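Long-range contacts in CRISPR-associated protein, Cse1 family (PDB 4H3T), which probably acts as the large subunit of a type I-E CRISPR surveillance complex (Cascade), contributing to recognition of invading DNA: residues E152-P157 / A275-R280; P6-D11 / P269-D274; E486-V491 / R527-F532. The protein carries 1 engineered substitution. All blocks are in the same frame, centred on the assembly; numbering follows the deposited sequence.

Interaction 1: residues E152-P157 / A275-R280; sequences ELALSP and AIVVPR
A154 turns its methyl at strand 275-280, where it settles between two side chains on one face of that strand: its CB lies 3.9 Å from CG2 of V277 and 4.1 Å from CB of P279. CG2 of V277 takes the crowded position between its backbone N and carbonyl carbon, and this brings it to the methyl. A side chain as small as alanine suits the spot, because the two backbones run close together here. L155 and V278 meet less directly. Both leave their chains across the line of contact, with L155 CB 4.4 Å from V278 CB; L155 leans on V132, while V278, with CG1 anti to its backbone N (chi1 -176°), packs on F105. Between their backbones lies a single antiparallel bridge of the hydrogen-bonded kind. V278 N donates a hydrogen bond to L155 O over 2.8 Å, in the plane of the carbonyl, and L155 N returns a bond of 3.0 Å to V278 O, approaching from above the plane of the V278 carbonyl. The bridge adds the loop to one edge of strand 275-289, whose other edge pairs with strand 263-272 through V277 and E270. P157 brings its ring to I276, with CD 3.2 Å from I276 O and CG 4.3 Å from CG2 of I276. Lacking an N-H, proline fits the first turn of helix 157-170, where amides have no carbonyl behind them. S156 is the N-cap of that helix: its hydroxyl caps a backbone N in the first turn, and its N is held by OE1 of E159, as in a capping box.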
# COMPACT_ATOMS: atom_id res chain seq x y z
N GLU A 152 -22.98 18.04 5.17
CA GLU A 152 -23.78 18.05 6.40
C GLU A 152 -24.17 16.57 6.77
O GLU A 152 -24.86 16.38 7.79
CB GLU A 152 -25.04 18.93 6.26
CG GLU A 152 -24.77 20.41 6.53
CD GLU A 152 -24.82 20.79 8.00
OE1 GLU A 152 -25.95 20.86 8.55
OE2 GLU A 152 -23.75 21.06 8.60
N LEU A 153 -23.72 15.53 5.97
CA LEU A 153 -24.02 14.12 6.23
C LEU A 153 -23.39 13.64 7.48
O LEU A 153 -22.19 13.41 7.50
CB LEU A 153 -23.60 13.13 5.12
CG LEU A 153 -24.46 12.84 3.88
CD1 LEU A 153 -24.03 11.51 3.30
CD2 LEU A 153 -25.95 12.83 4.15
N ALA A 154 -24.19 13.33 8.49
CA ALA A 154 -23.63 12.79 9.71
C ALA A 154 -23.14 11.32 9.44
O ALA A 154 -23.64 10.66 8.53
CB ALA A 154 -24.66 12.86 10.79
N LEU A 155 -22.14 10.86 10.17
CA LEU A 155 -21.65 9.49 10.03
C LEU A 155 -22.40 8.55 10.96
O LEU A 155 -22.78 8.92 12.06
CB LEU A 155 -20.14 9.44 10.33
CG LEU A 155 -19.21 10.29 9.41
CD1 LEU A 155 -17.74 10.15 9.80
CD2 LEU A 155 -19.35 9.91 7.95
N SER A 156 -22.53 7.29 10.56
CA SER A 156 -22.96 6.28 11.50
C SER A 156 -21.79 5.99 12.46
O SER A 156 -20.61 6.25 12.12
CB SER A 156 -23.34 4.98 10.76
OG SER A 156 -22.15 4.45 10.19
N PRO A 157 -22.05 5.38 13.63
CA PRO A 157 -20.92 4.95 14.50
C PRO A 157 -19.88 4.05 13.77
O PRO A 157 -18.69 4.28 13.89
CB PRO A 157 -21.62 4.25 15.67
CG PRO A 157 -22.98 4.91 15.73
CD PRO A 157 -23.35 5.07 14.25
N ALA A 275 -31.56 6.58 16.68
CA ALA A 275 -30.26 6.41 16.07
C ALA A 275 -29.20 7.25 16.73
O ALA A 275 -29.44 8.38 17.02
CB ALA A 275 -30.34 6.78 14.60
N ILE A 276 -28.01 6.71 16.90
CA ILE A 276 -26.85 7.47 17.32
C ILE A 276 -26.11 7.78 16.04
O ILE A 276 -25.86 6.87 15.25
CB ILE A 276 -25.96 6.70 18.33
CG1 ILE A 276 -26.72 6.30 19.61
CG2 ILE A 276 -24.70 7.56 18.66
CD1 ILE A 276 -25.94 5.12 20.40
N VAL A 277 -25.76 9.04 15.83
CA VAL A 277 -24.95 9.42 14.67
C VAL A 277 -23.83 10.31 15.19
O VAL A 277 -23.86 10.74 16.35
CB VAL A 277 -25.78 10.10 13.55
CG1 VAL A 277 -26.86 9.14 13.07
CG2 VAL A 277 -26.39 11.42 14.03
N VAL A 278 -22.89 10.59 14.30
CA VAL A 278 -21.74 11.46 14.60
C VAL A 278 -21.75 12.64 13.63
O VAL A 278 -21.24 12.50 12.56
CB VAL A 278 -20.38 10.70 14.55
CG1 VAL A 278 -19.23 11.60 14.97
CG2 VAL A 278 -20.39 9.43 15.40
N PRO A 279 -22.28 13.80 14.01
CA PRO A 279 -22.30 14.95 13.08
C PRO A 279 -21.04 15.85 13.16
O PRO A 279 -20.82 16.67 12.27
CB PRO A 279 -23.53 15.73 13.53
CG PRO A 279 -23.69 15.42 14.93
CD PRO A 279 -23.11 14.06 15.20
N ARG A 280 -20.27 15.78 14.26
CA ARG A 280 -19.14 16.67 14.46
C ARG A 280 -17.93 15.92 15.01
O ARG A 280 -18.08 14.89 15.66
CB ARG A 280 -19.53 17.82 15.44
CG ARG A 280 -20.64 18.76 14.95
CD ARG A 280 -20.94 19.85 16.02
NE ARG A 280 -21.23 19.25 17.33
CZ ARG A 280 -20.74 19.62 18.52
NH1 ARG A 280 -19.96 20.69 18.63
NH2 ARG A 280 -21.06 18.94 19.62

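Interaction 2: residues P6-D11 / P269-D274; sequences PEMHFD and PERRGD
E270 OE1 is gripped twice, by NE of R272 at 3.1 Å and by NH2 of R272 at 3.2 Å. The guanidinium comes side-on, holding the oxygen in its own plane but meeting it from above the carboxylate plane. Two positions apart on a strand, these opposite charges share one face, and P269 and R271 take the other, which receives the N-terminal tail. No hydrogen bond joins the two segments. M8, a selenomethionine, makes the largest contribution: its flexible chain is extended to SE, which lies 3.9 Å from R271 N, and the bend at chi3 (-79°) swings CE to 4.0 Å from CG of P269, crossing the proline obliquely. R271 slides past M8 in the reverse direction, and its guanidinium edge turns to the carbonyls of P6 and E7, though NH2 stays 3.6 Å from E7 O. On the tail, H9 NE2 donates to the anti lone pair of E7 OE1 over 2.9 Å, while ND1 bonds to D103; two carboxylates would tend to favour a protonated imidazole. The strand ends at R272, and G273, whose positive phi (66°) suits glycine, lies in the turn of the antiparallel beta hairpin made by strands 263-272 and 275-289.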
# COMPACT_ATOMS: atom_id res chain seq x y z
N PRO A 6 -30.73 8.04 27.93
CA PRO A 6 -29.85 6.86 27.99
C PRO A 6 -28.46 7.15 27.43
O PRO A 6 -28.29 7.97 26.50
CB PRO A 6 -30.57 5.78 27.17
CG PRO A 6 -31.68 6.45 26.48
CD PRO A 6 -31.91 7.81 27.08
N GLU A 7 -27.47 6.48 28.00
CA GLU A 7 -26.08 6.68 27.58
C GLU A 7 -25.87 6.14 26.17
O GLU A 7 -26.46 5.13 25.78
CB GLU A 7 -25.14 5.96 28.54
CG GLU A 7 -25.08 6.54 29.94
CD GLU A 7 -24.44 5.63 30.97
OE1 GLU A 7 -23.72 4.68 30.57
OE2 GLU A 7 -24.72 5.83 32.17
N MSE A 8 -25.06 6.82 25.40
CA MSE A 8 -24.65 6.37 24.08
C MSE A 8 -23.37 5.50 24.19
O MSE A 8 -22.39 5.90 24.81
CB MSE A 8 -24.39 7.57 23.16
CG MSE A 8 -25.64 8.39 22.94
SE MSE A 8 -25.24 9.90 21.85
CE MSE A 8 -24.45 11.01 23.16
N HIS A 9 -23.44 4.30 23.63
CA HIS A 9 -22.38 3.32 23.58
C HIS A 9 -22.32 2.67 22.21
O HIS A 9 -23.35 2.54 21.55
CB HIS A 9 -22.63 2.23 24.64
CG HIS A 9 -22.57 2.76 26.04
ND1 HIS A 9 -21.43 3.36 26.54
CD2 HIS A 9 -23.54 2.82 26.98
CE1 HIS A 9 -21.72 3.71 27.79
NE2 HIS A 9 -22.99 3.44 28.08
N PHE A 10 -21.11 2.26 21.80
CA PHE A 10 -20.88 1.50 20.55
C PHE A 10 -19.61 0.68 20.75
O PHE A 10 -18.49 1.16 20.56
CB PHE A 10 -20.85 2.40 19.30
CG PHE A 10 -20.88 1.64 18.00
CD1 PHE A 10 -22.07 1.12 17.50
CD2 PHE A 10 -19.70 1.40 17.29
CE1 PHE A 10 -22.08 0.44 16.28
CE2 PHE A 10 -19.72 0.73 16.07
CZ PHE A 10 -20.90 0.22 15.60
N ASP A 11 -19.81 -0.54 21.23
CA ASP A 11 -18.73 -1.45 21.58
C ASP A 11 -18.21 -2.12 20.30
O ASP A 11 -18.86 -2.98 19.72
CB ASP A 11 -19.23 -2.49 22.63
CG ASP A 11 -18.20 -3.52 23.12
OD1 ASP A 11 -17.14 -3.62 22.53
OD2 ASP A 11 -18.50 -4.24 24.05
N PRO A 269 -20.86 12.43 19.37
CA PRO A 269 -22.09 11.73 18.93
C PRO A 269 -23.38 12.45 19.39
O PRO A 269 -23.37 13.20 20.35
CB PRO A 269 -21.98 10.36 19.61
CG PRO A 269 -21.21 10.68 20.92
CD PRO A 269 -20.16 11.67 20.43
N GLU A 270 -24.48 12.19 18.68
CA GLU A 270 -25.78 12.77 19.00
C GLU A 270 -26.84 11.76 18.76
O GLU A 270 -26.78 11.03 17.74
CB GLU A 270 -26.04 14.03 18.16
CG GLU A 270 -27.40 14.67 18.32
CD GLU A 270 -27.78 15.76 17.33
OE1 GLU A 270 -27.08 15.90 16.31
OE2 GLU A 270 -28.81 16.45 17.55
N ARG A 271 -27.85 11.74 19.64
CA ARG A 271 -28.99 10.86 19.52
C ARG A 271 -30.02 11.56 18.63
O ARG A 271 -30.37 12.72 18.89
CB ARG A 271 -29.59 10.54 20.91
CG ARG A 271 -30.37 9.23 20.95
CD ARG A 271 -29.74 8.20 21.89
NE ARG A 271 -29.71 6.85 21.34
CZ ARG A 271 -29.33 5.77 22.01
NH1 ARG A 271 -29.33 4.58 21.42
NH2 ARG A 271 -28.90 5.87 23.27
N ARG A 272 -30.47 10.89 17.56
CA ARG A 272 -31.51 11.46 16.68
C ARG A 272 -32.61 10.39 16.62
O ARG A 272 -32.45 9.39 15.89
CB ARG A 272 -30.90 11.79 15.30
CG ARG A 272 -29.94 12.91 15.34
CD ARG A 272 -29.50 13.27 13.96
NE ARG A 272 -28.56 14.38 13.99
CZ ARG A 272 -27.96 14.93 12.94
NH1 ARG A 272 -28.17 14.46 11.73
NH2 ARG A 272 -27.13 15.94 13.10
N GLY A 273 -33.63 10.56 17.45
CA GLY A 273 -34.68 9.55 17.61
C GLY A 273 -33.99 8.33 18.24
O GLY A 273 -33.29 8.49 19.22
N ASP A 274 -34.11 7.16 17.67
CA ASP A 274 -33.44 5.98 18.22
C ASP A 274 -32.00 5.79 17.69
O ASP A 274 -31.29 4.94 18.23
CB ASP A 274 -34.27 4.70 17.95
CG ASP A 274 -34.93 4.59 16.58
OD1 ASP A 274 -34.20 4.67 15.55
OD2 ASP A 274 -36.19 4.45 16.55

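Interaction 3: residues E486-V491 / R527-F532; sequences EWAALV and RARNEF
The indole of W487 has CG2 of V491, one helical turn on, over one face, 3.3 Å above the ring plane, and at its edge CE2 of F532, 3.6 Å from CD1. The two rings cross almost at right angles, planes 86° apart, in an oblique meeting. F532 in turn presents an edge to the backbone, with A488 N near its ring plane and 3.8 Å from CE2, while its ring lies nearly parallel to that of F408. The indole N-H is satisfied by A405 O, so the one polar atom of the buried indole has a partner. The guanidinium of R529 is covered on one face by A488, whose CB stands 3.7 Å above its centre. Bent at chi2 (-91°), the arginine chain reaches across the helix pair, and its NE forms a salt bridge with OE1 of E492. An alanine in place of R529 would remove the guanidinium over A488 and its salt bridge to E492, and would probably loosen the outer side of the interface. A488 is small enough for the ring of F532 and the guanidinium to pack against the same methyl, with CD2 of F532 3.9 Å from its CB. The axes of segments 486-491 and 527-532 approach to 10.6 Å and run antiparallel, at 165°. Helix 397-415 supplies F408 and A405, and helix 445-473 backs W487 with F470 and with Y467, edge-to-face. Together with helices 481-504 and 511-532 they form an antiparallel helical bundle, consistent with the C-terminal four-helix bundle of Cse1 proteins.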
# COMPACT_ATOMS: atom_id res chain seq x y z
N GLU A 486 8.21 -17.53 -24.21
CA GLU A 486 6.78 -17.19 -24.39
C GLU A 486 6.50 -15.72 -24.23
O GLU A 486 5.76 -15.14 -25.03
CB GLU A 486 5.91 -17.92 -23.37
CG GLU A 486 5.88 -19.42 -23.67
CD GLU A 486 5.37 -20.23 -22.49
OE1 GLU A 486 5.03 -19.66 -21.43
OE2 GLU A 486 5.32 -21.46 -22.64
N TRP A 487 7.06 -15.12 -23.18
CA TRP A 487 6.83 -13.71 -22.93
C TRP A 487 7.43 -12.86 -24.11
O TRP A 487 6.80 -11.91 -24.57
CB TRP A 487 7.45 -13.30 -21.61
CG TRP A 487 7.24 -11.85 -21.29
CD1 TRP A 487 8.19 -10.86 -21.18
CD2 TRP A 487 5.98 -11.22 -21.03
NE1 TRP A 487 7.59 -9.66 -20.88
CE2 TRP A 487 6.24 -9.86 -20.74
CE3 TRP A 487 4.65 -11.68 -21.00
CZ2 TRP A 487 5.21 -8.95 -20.46
CZ3 TRP A 487 3.63 -10.77 -20.73
CH2 TRP A 487 3.92 -9.44 -20.45
N ALA A 488 8.60 -13.26 -24.61
CA ALA A 488 9.26 -12.55 -25.72
C ALA A 488 8.33 -12.49 -26.94
O ALA A 488 8.17 -11.43 -27.55
CB ALA A 488 10.58 -13.22 -26.09
N ALA A 489 7.80 -13.63 -27.35
CA ALA A 489 6.88 -13.69 -28.49
C ALA A 489 5.56 -12.93 -28.21
O ALA A 489 5.03 -12.31 -29.13
CB ALA A 489 6.57 -15.16 -28.85
N LEU A 490 4.99 -13.00 -27.00
CA LEU A 490 3.76 -12.25 -26.70
C LEU A 490 4.01 -10.73 -26.82
O LEU A 490 3.28 -10.02 -27.52
CB LEU A 490 3.26 -12.64 -25.30
CG LEU A 490 1.91 -12.07 -24.90
CD1 LEU A 490 1.18 -13.06 -23.97
CD2 LEU A 490 2.05 -10.61 -24.35
N VAL A 491 5.08 -10.24 -26.22
CA VAL A 491 5.35 -8.79 -26.25
C VAL A 491 5.59 -8.31 -27.69
O VAL A 491 5.08 -7.26 -28.06
CB VAL A 491 6.51 -8.43 -25.32
CG1 VAL A 491 6.97 -6.98 -25.51
CG2 VAL A 491 6.14 -8.67 -23.86
N ARG A 527 17.19 -6.14 -30.94
CA ARG A 527 18.29 -6.03 -29.99
C ARG A 527 17.82 -6.37 -28.56
O ARG A 527 18.50 -7.11 -27.85
CB ARG A 527 18.90 -4.63 -30.00
CG ARG A 527 20.27 -4.55 -29.36
CD ARG A 527 20.80 -3.13 -29.38
NE ARG A 527 21.07 -2.66 -30.73
CZ ARG A 527 22.17 -2.93 -31.45
NH1 ARG A 527 23.12 -3.72 -30.96
NH2 ARG A 527 22.31 -2.43 -32.67
N ALA A 528 16.68 -5.83 -28.14
CA ALA A 528 16.19 -6.12 -26.79
C ALA A 528 15.81 -7.62 -26.65
O ALA A 528 16.04 -8.23 -25.61
CB ALA A 528 14.99 -5.26 -26.50
N ARG A 529 15.17 -8.16 -27.67
CA ARG A 529 14.76 -9.57 -27.76
C ARG A 529 15.98 -10.53 -27.61
O ARG A 529 15.91 -11.51 -26.90
CB ARG A 529 14.12 -9.82 -29.13
CG ARG A 529 12.82 -10.54 -29.13
CD ARG A 529 13.02 -11.99 -29.23
NE ARG A 529 11.80 -12.62 -29.73
CZ ARG A 529 11.56 -13.91 -29.68
NH1 ARG A 529 12.47 -14.75 -29.18
NH2 ARG A 529 10.41 -14.38 -30.16
N ASN A 530 17.10 -10.18 -28.25
CA ASN A 530 18.32 -10.99 -28.17
C ASN A 530 18.88 -10.95 -26.72
O ASN A 530 19.24 -11.99 -26.21
CB ASN A 530 19.35 -10.54 -29.21
CG ASN A 530 20.58 -11.38 -29.19
OD1 ASN A 530 20.52 -12.59 -29.43
ND2 ASN A 530 21.69 -10.79 -28.77
N GLU A 531 18.82 -9.81 -26.04
CA GLU A 531 19.27 -9.68 -24.66
C GLU A 531 18.33 -10.44 -23.70
O GLU A 531 18.79 -10.98 -22.69
CB GLU A 531 19.33 -8.18 -24.28
CG GLU A 531 19.61 -7.82 -22.82
CD GLU A 531 19.32 -6.35 -22.53
OE1 GLU A 531 18.66 -6.06 -21.49
OE2 GLU A 531 19.70 -5.50 -23.36
N PHE A 532 17.04 -10.48 -24.00
CA PHE A 532 16.08 -11.10 -23.11
C PHE A 532 15.98 -12.61 -23.29
O PHE A 532 16.01 -13.35 -22.31
CB PHE A 532 14.68 -10.48 -23.29
CG PHE A 532 13.59 -11.13 -22.44
CD1 PHE A 532 13.75 -11.30 -21.08
CD2 PHE A 532 12.40 -11.56 -23.01
CE1 PHE A 532 12.73 -11.87 -20.29
CE2 PHE A 532 11.39 -12.15 -22.23
CZ PHE A 532 11.58 -12.32 -20.88

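From the N terminus, the tail 6-11 opens interaction 2 and the loop 152-157 opens interaction 1; interaction 2 closes at 269-274 and interaction 1 directly afterwards at 275-280. The two therefore cross rather than nest. Their closing segments are successive strands of one hairpin, so the tail and the loop before helix 157-170 are brought to neighbouring strands of the same sheet, and they also meet each other where P157 CB packs 3.6 Å from CG of F10. Interaction 3 follows in series, closing a short, mostly helical loop between helices 481-504 and 511-532. Its centre is about 57 Å from that of interaction 1 and about 64 Å from that of interaction 2, on the far side of the chain's centre.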